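Local coordinates for protein sulfate adenylyltransferase (Allochromatium vinosum, PDB 4DNX) that catalyses the transfer of the adenylyl group of ATP to sulfate, giving adenosine 5'-phosphosulfate and diphosphate, at residues Ala96-Leu101 with Leu112-Val117; Ala119-Ser124 with Ala156-Ile161; Val36-Ala41 with Asp103-Gly108; Asn43-Gly48 with Leu164-Phe169. All coordinates share one frame; numbering follows the deposited sequence.

Contact 1 (Ala96-Leu101 with Leu112-Val117); sequences ATRIAL and LAVMDV
R98 holds its CG anti to the backbone N (chi1 -173°) and runs out extended as far as NE, while D116 holds its CG anti to its own carbonyl carbon (chi1 -66°). From a non-hydrogen-bonded antiparallel pair the two side chains lie side by side, pointing the same way. R98 NH1 reaches D116 OD1 at 2.9 Å in a salt bridge on the syn side of the carboxylate, the two planes being 21° apart. V114 CG1 lies over the centre of one guanidinium face, 3.7 Å from R98 CZ, so an apolar branch meets the flat face while the rim stays available for polar bonds. There NE pairs with E27 and NH2 bonds weakly to Q162. An alanine in place of R98 would probably leave both D116 and E27 without their cationic mate and V114 CG1 without its flat cover.

The opposite side of the hairpin is apolar. I99 CD1 meets V117 CG2 at 3.7 Å, and M115 SD sits 4.0 Å from L101 CD1, the flexible thioether fitting beside the branched leucine end. I99 and M115 exchange backbone hydrogen bonds, 3.0 Å from I99 N to M115 O and 2.9 Å in return. Further on, L112 and A113 both face L101 in a classic beta bulge: L101 O accepts from L112 N at 2.8 Å and only weakly from A113 N.

Helix 18-28 covers the face of R98 and V114, F58 of strand 57-58 packs on L101 and M115, I157 on I99 and M115, and strands 33-35 and 155-163 extend the sheet on either side of the hairpin.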
loop_
_atom_site.group_PDB
_atom_site.type_symbol
_atom_site.label_atom_id
_atom_site.label_comp_id
_atom_site.label_asym_id
_atom_site.label_seq_id
_atom_site.Cartn_x
_atom_site.Cartn_y
_atom_site.Cartn_z
ATOM N N ALA A 96 15.984 6.481 31.413
ATOM C CA ALA A 96 14.734 6.794 30.739
ATOM C C ALA A 96 13.896 5.531 30.633
ATOM O O ALA A 96 14.438 4.460 30.347
ATOM C CB ALA A 96 15.014 7.355 29.340
ATOM N N THR A 97 12.584 5.637 30.835
ATOM C CA THR A 97 11.754 4.421 30.681
ATOM C C THR A 97 11.033 4.365 29.336
ATOM O O THR A 97 10.431 3.346 29.003
ATOM C CB THR A 97 10.738 4.209 31.829
ATOM O OG1 THR A 97 10.011 5.419 32.056
ATOM C CG2 THR A 97 11.449 3.800 33.109
ATOM N N ARG A 98 11.063 5.478 28.612
ATOM C CA ARG A 98 10.353 5.627 27.348
ATOM C C ARG A 98 11.263 6.468 26.442
ATOM O O ARG A 98 11.742 7.547 26.866
ATOM C CB ARG A 98 9.043 6.345 27.615
ATOM C CG ARG A 98 8.108 6.448 26.470
ATOM C CD ARG A 98 6.720 6.607 27.095
ATOM N NE ARG A 98 5.728 6.879 26.082
ATOM C CZ ARG A 98 5.102 5.937 25.385
ATOM N NH1 ARG A 98 5.361 4.655 25.609
ATOM N NH2 ARG A 98 4.207 6.281 24.468
ATOM N N ILE A 99 11.539 5.945 25.236
ATOM C CA ILE A 99 12.528 6.560 24.350
ATOM C C ILE A 99 12.028 6.494 22.913
ATOM O O ILE A 99 11.099 5.724 22.613
ATOM C CB ILE A 99 13.903 5.860 24.464
ATOM C CG1 ILE A 99 13.827 4.416 23.901
ATOM C CG2 ILE A 99 14.387 5.898 25.927
ATOM C CD1 ILE A 99 15.212 3.727 23.701
ATOM N N ALA A 100 12.618 7.295 22.030
ATOM C CA ALA A 100 12.303 7.256 20.587
ATOM C C ALA A 100 13.439 6.514 19.890
ATOM O O ALA A 100 14.622 6.749 20.176
ATOM C CB ALA A 100 12.164 8.681 20.009
ATOM N N LEU A 101 13.076 5.596 19.006
ATOM C CA LEU A 101 14.059 4.884 18.147
ATOM C C LEU A 101 14.058 5.564 16.774
ATOM O O LEU A 101 13.022 5.664 16.133
ATOM C CB LEU A 101 13.658 3.415 17.999
ATOM C CG LEU A 101 13.444 2.590 19.276
ATOM C CD1 LEU A 101 13.150 1.147 18.929
ATOM C CD2 LEU A 101 14.651 2.723 20.262
ATOM N N LEU A 112 11.180 6.304 14.152
ATOM C CA LEU A 112 10.569 5.093 13.557
ATOM C C LEU A 112 9.588 4.426 14.552
ATOM O O LEU A 112 8.532 3.907 14.156
ATOM C CB LEU A 112 11.676 4.096 13.157
ATOM C CG LEU A 112 11.309 2.695 12.678
ATOM C CD1 LEU A 112 10.438 2.756 11.434
ATOM C CD2 LEU A 112 12.559 1.855 12.410
ATOM N N ALA A 113 9.900 4.498 15.853
ATOM C CA ALA A 113 9.078 3.780 16.863
ATOM C C ALA A 113 9.341 4.424 18.217
ATOM O O ALA A 113 10.328 5.129 18.392
ATOM C CB ALA A 113 9.473 2.280 16.935
ATOM N N VAL A 114 8.394 4.198 19.131
ATOM C CA VAL A 114 8.540 4.591 20.531
ATOM C C VAL A 114 8.668 3.286 21.332
ATOM O O VAL A 114 7.927 2.328 21.094
ATOM C CB VAL A 114 7.282 5.391 20.982
ATOM C CG1 VAL A 114 7.339 5.686 22.472
ATOM C CG2 VAL A 114 7.193 6.687 20.213
ATOM N N MET A 115 9.583 3.251 22.295
ATOM C CA MET A 115 9.850 2.010 23.022
ATOM C C MET A 115 9.740 2.257 24.505
ATOM O O MET A 115 10.209 3.287 24.987
ATOM C CB MET A 115 11.276 1.538 22.700
ATOM C CG MET A 115 11.662 0.259 23.387
ATOM S SD MET A 115 13.298 -0.207 22.689
ATOM C CE MET A 115 13.544 -1.695 23.594
ATOM N N ASP A 116 9.083 1.338 25.222
ATOM C CA ASP A 116 9.154 1.345 26.697
ATOM C C ASP A 116 10.277 0.421 27.087
ATOM O O ASP A 116 10.210 -0.799 26.848
ATOM C CB ASP A 116 7.814 0.907 27.320
ATOM C CG ASP A 116 6.724 1.906 27.042
ATOM O OD1 ASP A 116 6.869 3.064 27.484
ATOM O OD2 ASP A 116 5.756 1.570 26.314
ATOM N N VAL A 117 11.336 0.995 27.659
ATOM C CA VAL A 117 12.519 0.204 27.946
ATOM C C VAL A 117 12.344 -0.540 29.278
ATOM O O VAL A 117 12.165 0.102 30.339
ATOM C CB VAL A 117 13.774 1.092 27.961
ATOM C CG1 VAL A 117 14.996 0.280 28.386
ATOM C CG2 VAL A 117 13.963 1.722 26.582
#

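Contact 2 (Ala119-Ser124 with Ala156-Ile161); sequences AVEQVS and AISGPI
E121 and A156 form the tight end of this antiparallel ladder. E121 N gives to A156 O at 2.9 Å, and A156 N returns to E121 O at 2.8 Å. Beside this pair V123 CG2 packs 4.1 Å from A156 CB; the small alanine leaves room for the valine, which lies against L86 and helix 125-136.

The next hydrogen-bonded pair is less even. S158 N reaches A119 O at 3.0 Å, whereas the bond from A119 N to S158 O is weak. S158 OG stands between the backbone N and the carbonyl carbon (chi1 53°), 3.4 Å from A119 CB, which as a methyl can lie beside it. A water 2.7 Å from both E121 OE1 and S158 OG bridges this face and also bonds A156 O. E121 OE1 also takes L61 N, so this one oxygen has two partners, the water and a backbone N-H.

The other face is looser. Exposed V120 and buried I157 run side by side and come closest through their CG2 methyls, at 4.2 Å.

Such alternation of hydrogen-bonded and non-hydrogen-bonded pairs marks an antiparallel ladder, here joining short strand 119-122 to long strand 155-163 in the mixed sheet of the PUA-like domain.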
loop_
_atom_site.group_PDB
_atom_site.type_symbol
_atom_site.label_atom_id
_atom_site.label_comp_id
_atom_site.label_asym_id
_atom_site.label_seq_id
_atom_site.Cartn_x
_atom_site.Cartn_y
_atom_site.Cartn_z
ATOM N N ALA A 119 14.557 -3.273 30.099
ATOM C CA ALA A 119 15.880 -3.677 30.575
ATOM C C ALA A 119 16.954 -3.141 29.673
ATOM O O ALA A 119 16.730 -2.909 28.474
ATOM C CB ALA A 119 15.995 -5.191 30.665
ATOM N N VAL A 120 18.113 -2.918 30.276
ATOM C CA VAL A 120 19.296 -2.515 29.533
ATOM C C VAL A 120 20.402 -3.456 30.024
ATOM O O VAL A 120 20.729 -3.463 31.225
ATOM C CB VAL A 120 19.696 -1.044 29.834
ATOM C CG1 VAL A 120 21.030 -0.711 29.182
ATOM C CG2 VAL A 120 18.616 -0.055 29.403
ATOM N N GLU A 121 20.989 -4.229 29.112
ATOM C CA GLU A 121 21.916 -5.313 29.460
ATOM C C GLU A 121 23.193 -5.261 28.615
ATOM O O GLU A 121 23.140 -4.913 27.445
ATOM C CB GLU A 121 21.233 -6.681 29.244
ATOM C CG GLU A 121 19.958 -6.892 30.094
ATOM C CD GLU A 121 19.184 -8.171 29.741
ATOM O OE1 GLU A 121 18.715 -8.256 28.605
ATOM O OE2 GLU A 121 19.071 -9.073 30.612
ATOM N N GLN A 122 24.335 -5.606 29.201
ATOM C CA GLN A 122 25.567 -5.774 28.433
ATOM C C GLN A 122 25.697 -7.217 27.987
ATOM O O GLN A 122 25.538 -8.132 28.803
ATOM C CB GLN A 122 26.781 -5.414 29.305
ATOM C CG GLN A 122 26.645 -4.075 30.001
ATOM C CD GLN A 122 26.375 -2.953 29.002
ATOM O OE1 GLN A 122 26.989 -2.902 27.926
ATOM N NE2 GLN A 122 25.445 -2.059 29.344
ATOM N N VAL A 123 26.016 -7.433 26.716
ATOM C CA VAL A 123 26.238 -8.769 26.201
ATOM C C VAL A 123 27.725 -9.136 26.233
ATOM O O VAL A 123 28.565 -8.377 25.734
ATOM C CB VAL A 123 25.733 -8.881 24.768
ATOM C CG1 VAL A 123 25.629 -10.361 24.408
ATOM C CG2 VAL A 123 24.365 -8.167 24.636
ATOM N N SER A 124 28.053 -10.282 26.839
ATOM C CA SER A 124 29.467 -10.706 26.957
ATOM C C SER A 124 29.953 -11.287 25.620
ATOM O O SER A 124 29.139 -11.645 24.759
ATOM C CB SER A 124 29.653 -11.749 28.060
ATOM O OG SER A 124 29.064 -12.981 27.625
ATOM N N ALA A 156 22.296 -4.182 24.923
ATOM C CA ALA A 156 20.972 -4.584 24.430
ATOM C C ALA A 156 19.886 -3.847 25.204
ATOM O O ALA A 156 19.883 -3.873 26.451
ATOM C CB ALA A 156 20.807 -6.082 24.610
ATOM N N ILE A 157 18.990 -3.167 24.488
ATOM C CA ILE A 157 17.830 -2.530 25.133
ATOM C C ILE A 157 16.597 -3.324 24.729
ATOM O O ILE A 157 16.448 -3.732 23.544
ATOM C CB ILE A 157 17.739 -1.025 24.800
ATOM C CG1 ILE A 157 17.573 -0.795 23.303
ATOM C CG2 ILE A 157 19.049 -0.339 25.269
ATOM C CD1 ILE A 157 17.195 0.682 22.958
ATOM N N SER A 158 15.736 -3.583 25.706
ATOM C CA SER A 158 14.599 -4.493 25.462
ATOM C C SER A 158 13.310 -3.909 26.006
ATOM O O SER A 158 13.339 -3.037 26.899
ATOM C CB SER A 158 14.843 -5.889 26.075
ATOM O OG SER A 158 15.184 -5.801 27.459
ATOM N N GLY A 159 12.197 -4.366 25.430
ATOM C CA GLY A 159 10.873 -3.844 25.813
ATOM C C GLY A 159 9.959 -3.669 24.617
ATOM O O GLY A 159 10.422 -3.738 23.441
ATOM N N PRO A 160 8.676 -3.414 24.878
ATOM C CA PRO A 160 7.678 -3.347 23.816
ATOM C C PRO A 160 7.790 -2.041 23.007
ATOM O O PRO A 160 8.225 -1.013 23.554
ATOM C CB PRO A 160 6.327 -3.384 24.579
ATOM C CG PRO A 160 6.673 -2.826 25.945
ATOM C CD PRO A 160 8.090 -3.193 26.225
ATOM N N ILE A 161 7.390 -2.094 21.726
ATOM C CA ILE A 161 7.467 -0.904 20.877
ATOM C C ILE A 161 6.119 -0.612 20.222
ATOM O O ILE A 161 5.278 -1.510 20.089
ATOM C CB ILE A 161 8.592 -1.030 19.765
ATOM C CG1 ILE A 161 8.219 -2.116 18.749
ATOM C CG2 ILE A 161 9.991 -1.272 20.407
ATOM C CD1 ILE A 161 9.275 -2.208 17.574
HETATM O O HOH W 1 17.921 -5.920 27.490
#

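Contact 3 (Val36-Ala41 with Asp103-Gly108); sequences VSSQAA and DPNVEG
P104 packs against V36 and A41 where an Asx turn, begun by D103, meets the serine-capped N-terminus of helix 38-48. The apolar part centres on the proline ring. Its CD lies 3.9 Å from A41 CB and 4.1 Å from V36 CG2. A rigid ring with no N-H to satisfy suits this place, and alanine on the helix lets it come near. P104 CG also makes a close C-H contact, 3.2 Å, with the polar V36 O.

One side-chain hydrogen bond crosses the contact. N105 ND2 donates to S38 OG at 2.9 Å, nearly straight at 166°, with the hydroxyl close to the amide plane. S38 holds OG anti to its backbone N (chi1 -178°), and the same oxygen bonds D268 OD2. A leucine in place of N105 would probably leave S38 OG without its amide donor and loosen the tie between turn and helix.

Two local bonds shape the partners. S37, whose short hydroxyl suits an N-cap, takes A40 N on OG at 3.0 Å and also bonds Q152. D103 divides its carboxylate: OD2 bonds S167, while OD1 accepts from N105 N at 3.0 Å, the donor lying 42° out of the carboxylate plane.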
loop_
_atom_site.group_PDB
_atom_site.type_symbol
_atom_site.label_atom_id
_atom_site.label_comp_id
_atom_site.label_asym_id
_atom_site.label_seq_id
_atom_site.Cartn_x
_atom_site.Cartn_y
_atom_site.Cartn_z
ATOM N N VAL A 36 19.111 3.592 15.790
ATOM C CA VAL A 36 19.310 2.145 15.928
ATOM C C VAL A 36 20.066 1.605 14.697
ATOM O O VAL A 36 20.274 2.345 13.726
ATOM C CB VAL A 36 17.949 1.384 16.129
ATOM C CG1 VAL A 36 17.281 1.866 17.418
ATOM C CG2 VAL A 36 16.975 1.508 14.936
ATOM N N SER A 37 20.483 0.345 14.735
ATOM C CA SER A 37 21.112 -0.229 13.514
ATOM C C SER A 37 20.070 -0.483 12.431
ATOM O O SER A 37 18.858 -0.601 12.692
ATOM C CB SER A 37 21.817 -1.547 13.833
ATOM O OG SER A 37 20.873 -2.558 14.201
ATOM N N SER A 38 20.534 -0.635 11.197
ATOM C CA SER A 38 19.590 -1.040 10.140
ATOM C C SER A 38 18.908 -2.391 10.471
ATOM O O SER A 38 17.700 -2.583 10.121
ATOM C CB SER A 38 20.314 -1.045 8.770
ATOM O OG SER A 38 19.472 -1.378 7.692
ATOM N N GLN A 39 19.635 -3.319 11.129
ATOM C CA GLN A 39 19.060 -4.602 11.531
ATOM C C GLN A 39 17.897 -4.396 12.520
ATOM O O GLN A 39 16.813 -4.934 12.301
ATOM C CB GLN A 39 20.142 -5.552 12.107
ATOM C CG GLN A 39 19.552 -6.781 12.792
ATOM C CD GLN A 39 20.659 -7.712 13.267
ATOM O OE1 GLN A 39 20.858 -7.918 14.489
ATOM N NE2 GLN A 39 21.398 -8.273 12.312
ATOM N N ALA A 40 18.117 -3.591 13.548
ATOM C CA ALA A 40 17.031 -3.310 14.483
ATOM C C ALA A 40 15.879 -2.581 13.783
ATOM O O ALA A 40 14.699 -2.766 14.145
ATOM C CB ALA A 40 17.540 -2.499 15.672
ATOM N N ALA A 41 16.194 -1.636 12.884
ATOM C CA ALA A 41 15.117 -0.909 12.185
ATOM C C ALA A 41 14.244 -1.866 11.361
ATOM O O ALA A 41 13.012 -1.718 11.292
ATOM C CB ALA A 41 15.699 0.254 11.320
ATOM N N ASP A 103 15.510 6.259 12.764
ATOM C CA ASP A 103 15.794 5.428 11.592
ATOM C C ASP A 103 17.197 5.774 11.022
ATOM O O ASP A 103 17.434 6.905 10.621
ATOM C CB ASP A 103 14.725 5.745 10.527
ATOM C CG ASP A 103 14.609 4.683 9.479
ATOM O OD1 ASP A 103 15.606 3.946 9.184
ATOM O OD2 ASP A 103 13.469 4.541 8.935
ATOM N N PRO A 104 18.075 4.772 10.926
ATOM C CA PRO A 104 19.398 5.017 10.322
ATOM C C PRO A 104 19.374 5.168 8.808
ATOM O O PRO A 104 20.388 5.618 8.219
ATOM C CB PRO A 104 20.191 3.761 10.717
ATOM C CG PRO A 104 19.172 2.653 10.713
ATOM C CD PRO A 104 17.961 3.386 11.402
ATOM N N ASN A 105 18.252 4.832 8.180
ATOM C CA ASN A 105 18.199 4.734 6.702
ATOM C C ASN A 105 17.342 5.802 6.004
ATOM O O ASN A 105 16.945 5.653 4.841
ATOM C CB ASN A 105 17.711 3.357 6.294
ATOM C CG ASN A 105 18.672 2.244 6.703
ATOM O OD1 ASN A 105 19.934 2.369 6.598
ATOM N ND2 ASN A 105 18.096 1.156 7.155
ATOM N N VAL A 106 17.017 6.847 6.744
ATOM C CA VAL A 106 16.293 8.011 6.222
ATOM C C VAL A 106 17.011 9.272 6.647
ATOM O O VAL A 106 17.331 9.439 7.847
ATOM C CB VAL A 106 14.789 8.000 6.702
ATOM C CG1 VAL A 106 14.062 9.259 6.165
ATOM C CG2 VAL A 106 14.099 6.694 6.239
ATOM N N GLU A 107 17.267 10.162 5.676
ATOM C CA GLU A 107 18.041 11.409 5.916
ATOM C C GLU A 107 17.429 12.186 7.086
ATOM O O GLU A 107 16.206 12.375 7.146
ATOM C CB GLU A 107 18.095 12.270 4.640
ATOM C CG GLU A 107 19.079 13.470 4.663
ATOM C CD GLU A 107 19.406 14.007 3.249
ATOM O OE1 GLU A 107 19.200 13.283 2.234
ATOM O OE2 GLU A 107 19.876 15.171 3.147
ATOM N N GLY A 108 18.276 12.599 8.027
ATOM C CA GLY A 108 17.824 13.320 9.223
ATOM C C GLY A 108 17.393 12.452 10.405
ATOM O O GLY A 108 17.089 13.007 11.483
#

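Contact 4 (Asn43-Gly48 with Leu164-Phe169); sequences NAVMLG and LNFSYF
V45 packs into the turn that leads from strand 155-163 into helix 167-172, a buried apolar contact on one side of helix 38-48. V45 CG1, anti to the backbone N (chi1 171°), meets F166 CD1 at 4.0 Å and F169 CD2 at 4.1 Å, while V45 CG2 touches S167 CB at 4.0 Å. A compact branched side chain suits a place between two rings and a serine.

One helical turn on, G48 lets the F166 ring come up to the backbone. F166 CE1 lies 3.6 Å from G48 C, which sits at the ring edge, near its plane; a CB on G48 would come only 3.2 Å from F166 CE1, too tight, which suits a glycine. F166 also meets the rings of F14 and F177, and P174 of the second subunit packs on it.

N165 OD1 accepts from S167 N at 3.0 Å, on a lone pair in the carbonyl plane, forming an Asx turn, and N165 ND2 bonds V111 O.

S167 OG is paired with D103, and with no hydrogen bond between the segments the join probably rests on close fit and dispersion between methyls, rings and bare glycine backbone.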
loop_
_atom_site.group_PDB
_atom_site.type_symbol
_atom_site.label_atom_id
_atom_site.label_comp_id
_atom_site.label_asym_id
_atom_site.label_seq_id
_atom_site.Cartn_x
_atom_site.Cartn_y
_atom_site.Cartn_z
ATOM N N ASN A 43 13.827 -5.036 11.974
ATOM C CA ASN A 43 13.107 -5.831 12.980
ATOM C C ASN A 43 11.857 -5.024 13.375
ATOM O O ASN A 43 10.731 -5.583 13.499
ATOM C CB ASN A 43 13.979 -6.033 14.246
ATOM C CG ASN A 43 15.099 -7.093 14.079
ATOM O OD1 ASN A 43 15.080 -7.894 13.156
ATOM N ND2 ASN A 43 16.047 -7.101 15.017
ATOM N N ALA A 44 12.008 -3.705 13.544
ATOM C CA ALA A 44 10.873 -2.870 13.972
ATOM C C ALA A 44 9.805 -2.745 12.905
ATOM O O ALA A 44 8.624 -2.738 13.199
ATOM C CB ALA A 44 11.362 -1.438 14.388
ATOM N N VAL A 45 10.240 -2.643 11.645
ATOM C CA VAL A 45 9.278 -2.556 10.527
ATOM C C VAL A 45 8.492 -3.875 10.438
ATOM O O VAL A 45 7.229 -3.824 10.270
ATOM C CB VAL A 45 9.983 -2.223 9.203
ATOM C CG1 VAL A 45 8.994 -2.361 8.035
ATOM C CG2 VAL A 45 10.475 -0.804 9.222
ATOM N N MET A 46 9.191 -5.017 10.582
ATOM C CA MET A 46 8.538 -6.352 10.493
ATOM C C MET A 46 7.550 -6.505 11.673
ATOM O O MET A 46 6.432 -7.020 11.498
ATOM C CB MET A 46 9.556 -7.517 10.463
ATOM C CG MET A 46 10.438 -7.519 9.186
ATOM S SD MET A 46 9.442 -8.027 7.732
ATOM C CE MET A 46 9.496 -9.764 7.920
ATOM N N LEU A 47 7.956 -6.062 12.856
ATOM C CA LEU A 47 7.018 -6.071 13.996
ATOM C C LEU A 47 5.799 -5.154 13.749
ATOM O O LEU A 47 4.634 -5.518 14.068
ATOM C CB LEU A 47 7.775 -5.576 15.259
ATOM C CG LEU A 47 8.662 -6.679 15.898
ATOM C CD1 LEU A 47 9.658 -5.969 16.838
ATOM C CD2 LEU A 47 7.790 -7.687 16.635
ATOM N N GLY A 48 6.046 -3.946 13.253
ATOM C CA GLY A 48 4.976 -2.976 12.930
ATOM C C GLY A 48 3.973 -3.541 11.934
ATOM O O GLY A 48 2.787 -3.300 12.063
ATOM N N LEU A 164 5.626 3.780 14.166
ATOM C CA LEU A 164 4.962 4.961 13.620
ATOM C C LEU A 164 4.965 5.012 12.092
ATOM O O LEU A 164 4.185 5.743 11.470
ATOM C CB LEU A 164 5.606 6.248 14.195
ATOM C CG LEU A 164 5.499 6.352 15.720
ATOM C CD1 LEU A 164 6.073 7.716 16.129
ATOM C CD2 LEU A 164 4.055 6.245 16.210
ATOM N N ASN A 165 5.880 4.271 11.491
ATOM C CA ASN A 165 5.955 4.209 10.009
ATOM C C ASN A 165 6.740 2.999 9.585
ATOM O O ASN A 165 7.276 2.235 10.435
ATOM C CB ASN A 165 6.558 5.493 9.408
ATOM C CG ASN A 165 7.953 5.782 9.924
ATOM O OD1 ASN A 165 8.911 5.079 9.583
ATOM N ND2 ASN A 165 8.065 6.820 10.769
ATOM N N PHE A 166 6.774 2.780 8.262
ATOM C CA PHE A 166 7.496 1.630 7.709
ATOM C C PHE A 166 8.733 2.033 6.965
ATOM O O PHE A 166 9.169 1.317 6.032
ATOM C CB PHE A 166 6.540 0.824 6.827
ATOM C CG PHE A 166 5.334 0.307 7.602
ATOM C CD1 PHE A 166 5.518 -0.564 8.671
ATOM C CD2 PHE A 166 4.033 0.627 7.234
ATOM C CE1 PHE A 166 4.438 -1.063 9.407
ATOM C CE2 PHE A 166 2.930 0.091 7.968
ATOM C CZ PHE A 166 3.131 -0.745 9.042
ATOM N N SER A 167 9.316 3.146 7.391
ATOM C CA SER A 167 10.663 3.542 6.895
ATOM C C SER A 167 10.629 3.805 5.349
ATOM O O SER A 167 9.558 4.102 4.727
ATOM C CB SER A 167 11.682 2.474 7.356
ATOM O OG SER A 167 13.058 2.851 7.086
ATOM N N TYR A 168 11.792 3.665 4.702
ATOM C CA TYR A 168 11.917 3.913 3.300
ATOM C C TYR A 168 11.280 2.798 2.488
ATOM O O TYR A 168 11.040 2.984 1.273
ATOM C CB TYR A 168 13.418 4.078 2.924
ATOM C CG TYR A 168 14.207 2.798 2.944
ATOM C CD1 TYR A 168 14.848 2.360 4.110
ATOM C CD2 TYR A 168 14.354 2.046 1.786
ATOM C CE1 TYR A 168 15.593 1.160 4.127
ATOM C CE2 TYR A 168 15.041 0.864 1.798
ATOM C CZ TYR A 168 15.695 0.445 2.937
ATOM O OH TYR A 168 16.416 -0.725 2.922
ATOM N N PHE A 169 10.962 1.663 3.117
ATOM C CA PHE A 169 10.379 0.549 2.347
ATOM C C PHE A 169 9.016 0.971 1.775
ATOM O O PHE A 169 8.652 0.588 0.644
ATOM C CB PHE A 169 10.187 -0.679 3.242
ATOM C CG PHE A 169 11.469 -1.171 3.882
ATOM C CD1 PHE A 169 12.504 -1.703 3.084
ATOM C CD2 PHE A 169 11.670 -1.069 5.248
ATOM C CE1 PHE A 169 13.695 -2.195 3.667
ATOM C CE2 PHE A 169 12.870 -1.534 5.854
ATOM C CZ PHE A 169 13.889 -2.100 5.058
#

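All four contacts belong to the N-terminal PUA-like domain. Contacts 1 and 2, centres 12 Å apart, share a sheet, with D116 N 3.0 Å from P160 O in a probable hydrogen bond. Contacts 3 and 4, centres 10 Å apart, both use helix 38-48, and N105 CB packs 3.7 Å from Y168 CD1. L112 CD2 lies 3.7 Å from A41 CB of helix 38-48, while L112 O, 2.9 Å from L164 N, links contact 1 to contact 4 in a probable hydrogen bond. I161 CD1 of contact 2 lies 3.9 Å from A44 CB of contact 4. Contacts 2 and 3 do not touch, their nearest atoms being about 6 Å apart. No nucleotide or sulfate takes part in any of the four.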